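PDB 3P2H: AHL synthase from Burkholderia glumae, which probably makes N-acyl-homoserine lactone quorum-sensing signals from a fatty acyl-[acyl carrier protein] and S-adenosyl-L-methionine. Local coordinates for residues Y47-T52 / T74-L79; W98-F103 / P122-A127; I140-C145 / R170-C175. The protein carries 3 engineered substitutions. One frame throughout, in Å; residues are numbered along the deposited sequence.

Interaction 1 (Y47-T52 / T74-L79). With MTA (5'-deoxy-5'-methylthioadenosine), chain B.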
loop_
_atom_site.group_PDB
_atom_site.type_symbol
_atom_site.label_atom_id
_atom_site.label_comp_id
_atom_site.label_asym_id
_atom_site.label_seq_id
_atom_site.Cartn_x
_atom_site.Cartn_y
_atom_site.Cartn_z
ATOM N N TYR A 47 9.425 1.098 8.879
ATOM C CA TYR A 47 8.284 0.202 8.745
ATOM C C TYR A 47 8.558 -1.035 7.896
ATOM O O TYR A 47 7.677 -1.868 7.692
ATOM C CB TYR A 47 7.090 0.990 8.223
ATOM C CG TYR A 47 6.756 2.108 9.176
ATOM C CD1 TYR A 47 6.258 1.827 10.445
ATOM C CD2 TYR A 47 7.047 3.430 8.861
ATOM C CE1 TYR A 47 6.069 2.836 11.383
ATOM C CE2 TYR A 47 6.864 4.445 9.789
ATOM C CZ TYR A 47 6.380 4.138 11.052
ATOM O OH TYR A 47 6.254 5.120 12.004
ATOM N N ASP A 48 9.791 -1.149 7.413
ATOM C CA ASP A 48 10.195 -2.306 6.629
ATOM C C ASP A 48 10.860 -3.253 7.624
ATOM O O ASP A 48 12.029 -3.093 7.954
ATOM C CB ASP A 48 11.166 -1.879 5.530
ATOM C CG ASP A 48 10.485 -1.062 4.453
ATOM O OD1 ASP A 48 9.530 -1.580 3.846
ATOM O OD2 ASP A 48 10.895 0.093 4.221
ATOM N N ARG A 49 10.092 -4.225 8.110
ATOM C CA ARG A 49 10.565 -5.178 9.112
ATOM C C ARG A 49 10.394 -6.618 8.644
ATOM O O ARG A 49 9.794 -6.874 7.602
ATOM C CB ARG A 49 9.779 -4.987 10.414
ATOM C CG ARG A 49 9.591 -3.533 10.832
ATOM C CD ARG A 49 8.780 -3.410 12.128
ATOM N NE ARG A 49 7.467 -4.049 12.031
ATOM C CZ ARG A 49 6.302 -3.408 12.098
ATOM N NH1 ARG A 49 6.268 -2.090 12.265
ATOM N NH2 ARG A 49 5.166 -4.089 12.001
ATOM N N ASP A 50 10.904 -7.561 9.428
ATOM C CA ASP A 50 10.790 -8.965 9.065
ATOM C C ASP A 50 9.331 -9.374 8.914
ATOM O O ASP A 50 9.007 -10.221 8.081
ATOM C CB ASP A 50 11.434 -9.869 10.121
ATOM C CG ASP A 50 12.946 -9.749 10.163
ATOM O OD1 ASP A 50 13.554 -9.202 9.215
ATOM O OD2 ASP A 50 13.535 -10.226 11.157
ATOM N N ASP A 51 8.455 -8.770 9.717
ATOM C CA ASP A 51 7.033 -9.109 9.686
ATOM C C ASP A 51 6.203 -8.344 8.651
ATOM O O ASP A 51 5.021 -8.629 8.461
ATOM C CB ASP A 51 6.425 -8.929 11.086
ATOM C CG ASP A 51 6.345 -7.478 11.513
ATOM O OD1 ASP A 51 5.214 -6.952 11.596
ATOM O OD2 ASP A 51 7.402 -6.860 11.762
ATOM N N THR A 52 6.827 -7.384 7.973
ATOM C CA THR A 52 6.128 -6.595 6.967
ATOM C C THR A 52 5.704 -7.481 5.804
ATOM O O THR A 52 6.431 -8.391 5.419
ATOM C CB THR A 52 7.028 -5.465 6.427
ATOM O OG1 THR A 52 7.450 -4.634 7.514
ATOM C CG2 THR A 52 6.274 -4.617 5.416
ATOM N N THR A 74 -2.045 -3.342 14.807
ATOM C CA THR A 74 -1.744 -3.704 16.185
ATOM C C THR A 74 -0.249 -3.510 16.452
ATOM O O THR A 74 0.220 -3.669 17.578
ATOM C CB THR A 74 -2.122 -5.156 16.483
ATOM O OG1 THR A 74 -1.459 -6.017 15.558
ATOM C CG2 THR A 74 -3.626 -5.348 16.372
ATOM N N ARG A 75 0.495 -3.182 15.401
ATOM C CA ARG A 75 1.926 -2.933 15.530
ATOM C C ARG A 75 2.193 -1.547 14.964
ATOM O O ARG A 75 1.337 -0.975 14.293
ATOM C CB ARG A 75 2.739 -3.992 14.779
ATOM C CG ARG A 75 2.674 -5.370 15.425
ATOM C CD ARG A 75 3.692 -6.334 14.827
ATOM N NE ARG A 75 3.489 -7.684 15.341
ATOM C CZ ARG A 75 4.235 -8.738 15.028
ATOM N NH1 ARG A 75 5.258 -8.613 14.190
ATOM N NH2 ARG A 75 3.954 -9.923 15.556
ATOM N N PRO A 76 3.379 -0.984 15.230
ATOM C CA PRO A 76 3.710 0.353 14.728
ATOM C C PRO A 76 3.489 0.529 13.229
ATOM O O PRO A 76 3.852 -0.344 12.444
ATOM C CB PRO A 76 5.178 0.507 15.111
ATOM C CG PRO A 76 5.275 -0.295 16.382
ATOM C CD PRO A 76 4.491 -1.534 16.029
ATOM N N TYR A 77 2.876 1.647 12.843
ATOM C CA TYR A 77 2.658 1.948 11.428
ATOM C C TYR A 77 2.771 3.445 11.083
ATOM O O TYR A 77 2.688 4.308 11.954
ATOM C CB TYR A 77 1.341 1.344 10.919
ATOM C CG TYR A 77 0.045 1.831 11.535
ATOM C CD1 TYR A 77 -0.385 1.378 12.787
ATOM C CD2 TYR A 77 -0.806 2.665 10.813
ATOM C CE1 TYR A 77 -1.649 1.739 13.292
ATOM C CE2 TYR A 77 -2.056 3.030 11.304
ATOM C CZ TYR A 77 -2.476 2.562 12.537
ATOM O OH TYR A 77 -3.740 2.892 12.979
ATOM N N LEU A 78 2.980 3.728 9.801
ATOM C CA LEU A 78 3.195 5.084 9.293
ATOM C C LEU A 78 2.177 6.174 9.641
ATOM O O LEU A 78 2.536 7.205 10.205
ATOM C CB LEU A 78 3.393 5.014 7.770
ATOM C CG LEU A 78 3.881 6.262 7.026
ATOM C CD1 LEU A 78 5.108 6.829 7.718
ATOM C CD2 LEU A 78 4.201 5.899 5.581
ATOM N N LEU A 79 0.915 5.964 9.294
ATOM C CA LEU A 79 -0.121 6.951 9.579
ATOM C C LEU A 79 -0.203 7.217 11.084
ATOM O O LEU A 79 -0.326 8.354 11.531
ATOM C CB LEU A 79 -1.469 6.435 9.053
ATOM C CG LEU A 79 -2.733 7.275 9.258
ATOM C CD1 LEU A 79 -2.541 8.685 8.698
ATOM C CD2 LEU A 79 -3.909 6.579 8.579
HETATM C CS MTA B . 2.811 9.145 2.329
HETATM S "S5'" MTA B . 2.606 10.928 2.042
HETATM C "C5'" MTA B . 4.230 11.357 1.344
HETATM C "C4'" MTA B . 5.179 11.934 2.397
HETATM O "O4'" MTA B . 5.396 10.909 3.406
HETATM C "C2'" MTA B . 7.497 11.256 2.440
HETATM O "O2'" MTA B . 8.856 11.698 2.529
HETATM C "C3'" MTA B . 6.522 12.259 1.729
HETATM O "O3'" MTA B . 6.897 13.603 2.057
HETATM C "C1'" MTA B . 6.792 11.018 3.788
HETATM N N9 MTA B . 7.204 9.750 4.425
HETATM C C8 MTA B . 7.072 8.479 3.916
HETATM N N7 MTA B . 7.538 7.593 4.743
HETATM C C5 MTA B . 8.003 8.231 5.848
HETATM C C6 MTA B . 8.616 7.815 7.078
HETATM N N6 MTA B . 8.846 6.473 7.319
HETATM N N1 MTA B . 8.967 8.769 8.002
HETATM C C2 MTA B . 8.751 10.100 7.786
HETATM N N3 MTA B . 8.169 10.505 6.618
HETATM C C4 MTA B . 7.790 9.638 5.651
HETATM O O HOH W 1 2.597 -2.748 11.852
#

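Interaction 2 (W98-F103 / P122-A127). With NOO (N-(3-oxocyclohex-1-en-1-yl)octanamide), chain C; MTA (5'-deoxy-5'-methylthioadenosine), chain B.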
loop_
_atom_site.group_PDB
_atom_site.type_symbol
_atom_site.label_atom_id
_atom_site.label_comp_id
_atom_site.label_asym_id
_atom_site.label_seq_id
_atom_site.Cartn_x
_atom_site.Cartn_y
_atom_site.Cartn_z
ATOM N N TRP A 98 -5.643 -3.161 8.722
ATOM C CA TRP A 98 -4.253 -3.233 8.280
ATOM C C TRP A 98 -3.961 -1.956 7.500
ATOM O O TRP A 98 -4.862 -1.390 6.886
ATOM C CB TRP A 98 -4.027 -4.447 7.366
ATOM C CG TRP A 98 -3.742 -5.730 8.096
ATOM C CD1 TRP A 98 -4.548 -6.356 9.002
ATOM C CD2 TRP A 98 -2.559 -6.532 7.991
ATOM N NE1 TRP A 98 -3.938 -7.498 9.471
ATOM C CE2 TRP A 98 -2.716 -7.628 8.866
ATOM C CE3 TRP A 98 -1.379 -6.429 7.242
ATOM C CZ2 TRP A 98 -1.737 -8.613 9.017
ATOM C CZ3 TRP A 98 -0.402 -7.412 7.393
ATOM C CH2 TRP A 98 -0.589 -8.487 8.274
ATOM N N GLU A 99 -2.713 -1.503 7.529
ATOM C CA GLU A 99 -2.340 -0.296 6.806
ATOM C C GLU A 99 -1.675 -0.601 5.475
ATOM O O GLU A 99 -0.752 -1.416 5.398
ATOM C CB GLU A 99 -1.379 0.577 7.619
ATOM C CG GLU A 99 -0.935 1.808 6.832
ATOM C CD GLU A 99 0.280 2.494 7.417
ATOM O OE1 GLU A 99 1.314 1.822 7.573
ATOM O OE2 GLU A 99 0.203 3.705 7.708
ATOM N N LEU A 100 -2.143 0.074 4.432
ATOM C CA LEU A 100 -1.584 -0.085 3.098
ATOM C C LEU A 100 -0.713 1.138 2.841
ATOM O O LEU A 100 -1.185 2.264 2.952
ATOM C CB LEU A 100 -2.707 -0.153 2.058
ATOM C CG LEU A 100 -2.278 -0.276 0.592
ATOM C CD1 LEU A 100 -1.465 -1.546 0.399
ATOM C CD2 LEU A 100 -3.510 -0.284 -0.309
ATOM N N SER A 101 0.561 0.918 2.528
ATOM C CA SER A 101 1.475 2.023 2.248
ATOM C C SER A 101 2.398 1.682 1.078
ATOM O O SER A 101 2.340 0.580 0.542
ATOM C CB SER A 101 2.312 2.361 3.487
ATOM O OG SER A 101 3.040 1.236 3.934
ATOM N N ARG A 102 3.248 2.631 0.695
ATOM C CA ARG A 102 4.175 2.444 -0.413
ATOM C C ARG A 102 3.483 1.684 -1.542
ATOM O O ARG A 102 3.951 0.638 -1.992
ATOM C CB ARG A 102 5.423 1.685 0.056
ATOM C CG ARG A 102 6.309 2.457 1.038
ATOM C CD ARG A 102 6.847 3.754 0.429
ATOM N NE ARG A 102 7.953 4.320 1.202
ATOM C CZ ARG A 102 7.832 4.914 2.388
ATOM N NH1 ARG A 102 8.908 5.387 3.005
ATOM N NH2 ARG A 102 6.638 5.047 2.958
ATOM N N PHE A 103 2.356 2.225 -1.984
ATOM C CA PHE A 103 1.566 1.619 -3.045
ATOM C C PHE A 103 1.834 2.346 -4.357
ATOM O O PHE A 103 1.652 3.555 -4.450
ATOM C CB PHE A 103 0.076 1.710 -2.702
ATOM C CG PHE A 103 -0.820 1.013 -3.683
ATOM C CD1 PHE A 103 -0.993 -0.362 -3.632
ATOM C CD2 PHE A 103 -1.503 1.739 -4.658
ATOM C CE1 PHE A 103 -1.834 -1.007 -4.532
ATOM C CE2 PHE A 103 -2.349 1.099 -5.567
ATOM C CZ PHE A 103 -2.514 -0.277 -5.501
ATOM N N PRO A 122 -4.911 -4.782 -10.310
ATOM C CA PRO A 122 -4.323 -6.053 -9.872
ATOM C C PRO A 122 -3.495 -5.920 -8.593
ATOM O O PRO A 122 -3.522 -6.802 -7.732
ATOM C CB PRO A 122 -3.497 -6.495 -11.082
ATOM C CG PRO A 122 -3.137 -5.189 -11.754
ATOM C CD PRO A 122 -4.409 -4.393 -11.641
ATOM N N MET A 123 -2.776 -4.809 -8.465
ATOM C CA MET A 123 -1.967 -4.572 -7.277
ATOM C C MET A 123 -2.873 -4.463 -6.052
ATOM O O MET A 123 -2.588 -5.028 -5.002
ATOM C CB MET A 123 -1.143 -3.290 -7.436
ATOM C CG MET A 123 0.071 -3.427 -8.344
ATOM S SD MET A 123 1.242 -4.695 -7.780
ATOM C CE MET A 123 1.527 -4.162 -6.098
ATOM N N LEU A 124 -3.973 -3.735 -6.196
ATOM C CA LEU A 124 -4.910 -3.568 -5.097
ATOM C C LEU A 124 -5.575 -4.896 -4.746
ATOM O O LEU A 124 -5.711 -5.240 -3.569
ATOM C CB LEU A 124 -5.979 -2.538 -5.467
ATOM C CG LEU A 124 -6.938 -2.107 -4.352
ATOM C CD1 LEU A 124 -6.152 -1.597 -3.145
ATOM C CD2 LEU A 124 -7.862 -1.018 -4.883
ATOM N N ALA A 125 -5.983 -5.643 -5.768
ATOM C CA ALA A 125 -6.638 -6.931 -5.551
ATOM C C ALA A 125 -5.775 -7.868 -4.714
ATOM O O ALA A 125 -6.266 -8.523 -3.797
ATOM C CB ALA A 125 -6.963 -7.582 -6.883
ATOM N N ALA A 126 -4.486 -7.926 -5.037
ATOM C CA ALA A 126 -3.550 -8.785 -4.314
ATOM C C ALA A 126 -3.454 -8.355 -2.856
ATOM O O ALA A 126 -3.522 -9.179 -1.949
ATOM C CB ALA A 126 -2.170 -8.727 -4.970
ATOM N N ALA A 127 -3.294 -7.054 -2.637
ATOM C CA ALA A 127 -3.197 -6.514 -1.287
ATOM C C ALA A 127 -4.451 -6.843 -0.483
ATOM O O ALA A 127 -4.369 -7.381 0.622
ATOM C CB ALA A 127 -2.997 -5.004 -1.347
HETATM C C1 NOO C . 0.916 7.119 -6.314
HETATM O O1 NOO C . 0.187 7.743 -7.078
HETATM C C2 NOO C . 0.436 6.614 -4.959
HETATM C C3 NOO C . 1.302 6.476 -3.865
HETATM C C4 NOO C . 2.813 6.642 -4.131
HETATM C C5 NOO C . 3.278 6.231 -5.584
HETATM C C6 NOO C . 2.400 6.850 -6.715
HETATM N N7 NOO C . 0.893 6.198 -2.493
HETATM C C8 NOO C . 1.349 5.331 -1.465
HETATM O O8 NOO C . 2.511 5.260 -1.078
HETATM C C9 NOO C . 0.345 4.399 -0.750
HETATM C C10 NOO C . -1.180 4.605 -0.938
HETATM C C11 NOO C . -1.931 4.108 0.328
HETATM C C12 NOO C . -3.252 3.393 -0.008
HETATM C C13 NOO C . -4.027 3.028 1.277
HETATM C C14 NOO C . -5.550 3.058 1.047
HETATM C C15 NOO C . -6.312 2.473 2.241
HETATM C CS MTA B . 2.811 9.145 2.329
HETATM S "S5'" MTA B . 2.606 10.928 2.042
HETATM C "C5'" MTA B . 4.230 11.357 1.344
HETATM C "C4'" MTA B . 5.179 11.934 2.397
HETATM O "O4'" MTA B . 5.396 10.909 3.406
HETATM C "C2'" MTA B . 7.497 11.256 2.440
HETATM O "O2'" MTA B . 8.856 11.698 2.529
HETATM C "C3'" MTA B . 6.522 12.259 1.729
HETATM O "O3'" MTA B . 6.897 13.603 2.057
HETATM C "C1'" MTA B . 6.792 11.018 3.788
HETATM N N9 MTA B . 7.204 9.750 4.425
HETATM C C8 MTA B . 7.072 8.479 3.916
HETATM N N7 MTA B . 7.538 7.593 4.743
HETATM C C5 MTA B . 8.003 8.231 5.848
HETATM C C6 MTA B . 8.616 7.815 7.078
HETATM N N6 MTA B . 8.846 6.473 7.319
HETATM N N1 MTA B . 8.967 8.769 8.002
HETATM C C2 MTA B . 8.751 10.100 7.786
HETATM N N3 MTA B . 8.169 10.505 6.618
HETATM C C4 MTA B . 7.790 9.638 5.651
#

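Interaction 3 (I140-C145 / R170-C175). With NOO (N-(3-oxocyclohex-1-en-1-yl)octanamide), chain C.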
loop_
_atom_site.group_PDB
_atom_site.type_symbol
_atom_site.label_atom_id
_atom_site.label_comp_id
_atom_site.label_asym_id
_atom_site.label_seq_id
_atom_site.Cartn_x
_atom_site.Cartn_y
_atom_site.Cartn_z
ATOM N N ILE A 140 -6.401 0.928 5.759
ATOM C CA ILE A 140 -6.315 2.358 6.007
ATOM C C ILE A 140 -4.937 2.831 5.570
ATOM O O ILE A 140 -3.979 2.063 5.589
ATOM C CB ILE A 140 -6.549 2.687 7.502
ATOM C CG1 ILE A 140 -6.716 4.201 7.676
ATOM C CG2 ILE A 140 -5.396 2.166 8.349
ATOM C CD1 ILE A 140 -7.168 4.617 9.055
ATOM N N GLY A 141 -4.836 4.087 5.150
ATOM C CA GLY A 141 -3.549 4.597 4.719
ATOM C C GLY A 141 -3.621 5.940 4.023
ATOM O O GLY A 141 -4.662 6.332 3.494
ATOM N N VAL A 142 -2.504 6.655 4.031
ATOM C CA VAL A 142 -2.444 7.952 3.386
ATOM C C VAL A 142 -2.317 7.698 1.899
ATOM O O VAL A 142 -1.411 6.984 1.453
ATOM C CB VAL A 142 -1.231 8.767 3.872
ATOM C CG1 VAL A 142 -1.187 10.102 3.162
ATOM C CG2 VAL A 142 -1.309 8.958 5.367
ATOM N N THR A 143 -3.221 8.277 1.126
ATOM C CA THR A 143 -3.190 8.072 -0.312
ATOM C C THR A 143 -3.288 9.389 -1.057
ATOM O O THR A 143 -3.984 10.304 -0.619
ATOM C CB THR A 143 -4.365 7.183 -0.768
ATOM O OG1 THR A 143 -5.439 8.007 -1.237
ATOM C CG2 THR A 143 -4.880 6.363 0.391
ATOM N N PHE A 144 -2.577 9.484 -2.175
ATOM C CA PHE A 144 -2.635 10.681 -3.000
ATOM C C PHE A 144 -4.097 10.746 -3.446
ATOM O O PHE A 144 -4.711 9.708 -3.686
ATOM C CB PHE A 144 -1.732 10.520 -4.224
ATOM C CG PHE A 144 -0.261 10.515 -3.910
ATOM C CD1 PHE A 144 0.199 10.269 -2.621
ATOM C CD2 PHE A 144 0.672 10.722 -4.922
ATOM C CE1 PHE A 144 1.571 10.229 -2.346
ATOM C CE2 PHE A 144 2.038 10.683 -4.658
ATOM C CZ PHE A 144 2.489 10.436 -3.372
ATOM N N CYS A 145 -4.666 11.940 -3.541
ATOM C CA CYS A 145 -6.056 12.026 -3.963
ATOM C C CYS A 145 -6.223 11.481 -5.379
ATOM O O CYS A 145 -7.268 10.946 -5.722
ATOM C CB CYS A 145 -6.559 13.466 -3.868
ATOM S SG CYS A 145 -6.850 13.987 -2.162
ATOM N N ARG A 170 1.739 18.067 -2.567
ATOM C CA ARG A 170 1.008 16.887 -3.048
ATOM C C ARG A 170 -0.275 16.644 -2.258
ATOM O O ARG A 170 -0.228 16.358 -1.063
ATOM C CB ARG A 170 1.891 15.636 -2.967
ATOM C CG ARG A 170 3.011 15.582 -4.001
ATOM C CD ARG A 170 3.782 14.260 -3.928
ATOM N NE ARG A 170 4.763 14.256 -2.847
ATOM C CZ ARG A 170 5.770 15.126 -2.760
ATOM N NH1 ARG A 170 5.921 16.063 -3.694
ATOM N NH2 ARG A 170 6.625 15.066 -1.742
ATOM N N MET A 171 -1.417 16.748 -2.930
ATOM C CA MET A 171 -2.706 16.548 -2.273
ATOM C C MET A 171 -2.896 15.088 -1.890
ATOM O O MET A 171 -2.845 14.204 -2.746
ATOM C CB MET A 171 -3.849 16.986 -3.192
ATOM C CG MET A 171 -5.221 17.021 -2.514
ATOM S SD MET A 171 -5.397 18.338 -1.262
ATOM C CE MET A 171 -5.166 19.774 -2.290
ATOM N N VAL A 172 -3.110 14.842 -0.601
ATOM C CA VAL A 172 -3.313 13.491 -0.089
ATOM C C VAL A 172 -4.430 13.475 0.947
ATOM O O VAL A 172 -4.899 14.525 1.396
ATOM C CB VAL A 172 -2.033 12.936 0.581
ATOM C CG1 VAL A 172 -0.846 13.061 -0.362
ATOM C CG2 VAL A 172 -1.766 13.683 1.880
ATOM N N VAL A 173 -4.849 12.276 1.328
ATOM C CA VAL A 173 -5.904 12.132 2.310
ATOM C C VAL A 173 -5.835 10.763 2.962
ATOM O O VAL A 173 -5.445 9.787 2.326
ATOM C CB VAL A 173 -7.296 12.315 1.650
ATOM C CG1 VAL A 173 -7.580 11.161 0.692
ATOM C CG2 VAL A 173 -8.360 12.416 2.715
ATOM N N ALA A 174 -6.184 10.694 4.242
ATOM C CA ALA A 174 -6.188 9.417 4.942
ATOM C C ALA A 174 -7.391 8.700 4.340
ATOM O O ALA A 174 -8.491 9.250 4.308
ATOM C CB ALA A 174 -6.372 9.630 6.430
ATOM N N CYS A 175 -7.188 7.476 3.869
ATOM C CA CYS A 175 -8.263 6.749 3.205
ATOM C C CYS A 175 -8.551 5.350 3.736
ATOM O O CYS A 175 -7.633 4.584 4.046
ATOM C CB CYS A 175 -7.929 6.678 1.707
ATOM S SG CYS A 175 -9.137 5.928 0.576
HETATM C C1 NOO C . 0.916 7.119 -6.314
HETATM O O1 NOO C . 0.187 7.743 -7.078
HETATM C C2 NOO C . 0.436 6.614 -4.959
HETATM C C3 NOO C . 1.302 6.476 -3.865
HETATM C C4 NOO C . 2.813 6.642 -4.131
HETATM C C5 NOO C . 3.278 6.231 -5.584
HETATM C C6 NOO C . 2.400 6.850 -6.715
HETATM N N7 NOO C . 0.893 6.198 -2.493
HETATM C C8 NOO C . 1.349 5.331 -1.465
HETATM O O8 NOO C . 2.511 5.260 -1.078
HETATM C C9 NOO C . 0.345 4.399 -0.750
HETATM C C10 NOO C . -1.180 4.605 -0.938
HETATM C C11 NOO C . -1.931 4.108 0.328
HETATM C C12 NOO C . -3.252 3.393 -0.008
HETATM C C13 NOO C . -4.027 3.028 1.277
HETATM C C14 NOO C . -5.550 3.058 1.047
HETATM C C15 NOO C . -6.312 2.473 2.241
#

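Interaction 1 (Y47-T52 / T74-L79)
One wall of the pocket that holds methylthioadenosine is built where Tyr47 meets Leu78, and a salt-bridge network of Arg49, Asp51 and Arg75 joins the same two segments further out. The Tyr47 ring presents one face to the start of helix 78-81, with Leu78 N above the plane and offset toward the rim. Leu78 crosses the tyrosine at about a right angle, its CD1 lying 3.6 Å from Tyr47 CE2 and 3.7 Å from C6 of the adenine. Tyr47 CE2 is itself 3.8 Å from MTA N6, so both side chains border the base. Arg49 grips Asp51 side-on, NE to OD2 and NH2 to OD1 (2.9 Å), both acceptors using syn lone pairs in the guanidinium plane. This fork fixes the rotation of the guanidinium and directs NH1 at Pro76 O, a nearly straight bond of 3.0 Å and 169°. A water bridges Arg49 NH2 and the same carbonyl. Asp51 OD1 also forms a salt bridge with Arg75 NH1 at 3.1 Å, and this shared carboxylate probably offsets the like charges of the two arginines. Around the contact, Tyr47 packs on Arg69 and Leu71 of strand 64-72, its hydroxyl hydrogen-bonds Glu81 of helix 78-81, and Leu78 touches Arg102 of strand 97-105.

Interaction 2 (W98-F103 / P122-A127)
Phe103 and Met123 slide past each other in opposite directions, the phenylalanine bringing the far end of its ring, the methionine the root of its side chain. Phe103 CG stands anti to the backbone N (chi1 -175°), and the ring beyond it meets the helix backbone at its edge, with Leu124 N near the ring plane and 3.8 Å from Phe103 CZ. Met123 CB approaches obliquely, 3.8 Å from Phe103 CE1. Further along the helix, Leu100 spreads its two methyls: CD2 lies 4.1 Å from Leu124 CD1, and CD1 reaches Ala127 CB, one turn after Met123. Leu100 CB lies 3.5 Å from NOO C13. Phe103 CB is 3.3 Å from NOO C9. Both residues thus line the inhibitor's pocket while helix 120-133 packs on the central sheet, consistent with the acetyltransferase-like fold of the family. Where the strand turns a corner at Arg102, Phe103 N bonds NOO O8 weakly, as do both terminal nitrogens of Arg102 to MTA N7; that guanidinium also pairs with Glu43 and Asp45. No hydrogen bond joins the two segments: their contact is apolar packing, and the strand's directional bonds go to neighbouring strands and, weakly, to the ligands.

Interaction 3 (I140-C145 / R170-C175)
Gly141 and Cys175 open an antiparallel ladder between strands 138-144 and 170-178, whose short segments run at 159° to each other, with Thr143 and Val173 forming the next hydrogen-bonded pair. The bond from Thr143 N to Val173 O is the straighter of that pair (2.9 Å, 173°), while Gly141 N reaches Cys175 O only weakly. Beyond the last pair, Cys145 N still bonds Met171 O at 3.0 Å, carrying the pairing into the first residue of helix 145-154. On the Val142 and Ala174 side, Val142 CG1 reaches Val172 CG2 at 3.8 Å. On the face of Thr143 and Cys175, Thr143 CG2 lies unusually close to Cys175 CB (3.3 Å), a contact to be read with caution, and also touches C12 of the inhibitor's acyl chain. Gly141 has no side chain, and a CB there would collide with C13 of that chain; the bare backbone lets the acyl chain pass close by. Phe144 CG lies anti to the carbonyl carbon (chi1 -69°), and the ring lays one face against the inhibitor's cyclohexenone, whose C3 sits 4.0 Å above the ring centre. Arg170 runs beside this phenylalanine in the same direction, its CD 4.0 Å from Phe144 CE2, while Val172 CG1 braces CD1 obliquely. Cys145 SG meets Met171 CG at 3.5 Å. In the wider sheet, Ile140 bonds through its backbone to Trp98 and Leu100 of strand 97-105, Val172 pairs with Val165 of strand 165-167, and Ile140 and Val142 rest on Leu79 of helix 78-81.

Overall arrangement
From the N terminus, interaction 1 comes first, closing a loop over the hairpin of strands 53-58 and 64-72 and joining the segment before it to the start of helix 78-81. Interaction 2 then ties strand 97-105 to helix 120-133, and interaction 3 pairs strand 138-144 with strand 170-178 after helix 145-154 and two short strands. The three lie in series, none nested or crossed. They meet in space nonetheless: Glu99 OE2 receives Leu79 N, linking interactions 1 and 2; strands 97-105 and 138-144 are parallel neighbours, linking 2 and 3; and helix 78-81 packs on strand 138-144, linking 1 and 3. Interactions 1 and 2 share methylthioadenosine, while 2 and 3 share the inhibitor.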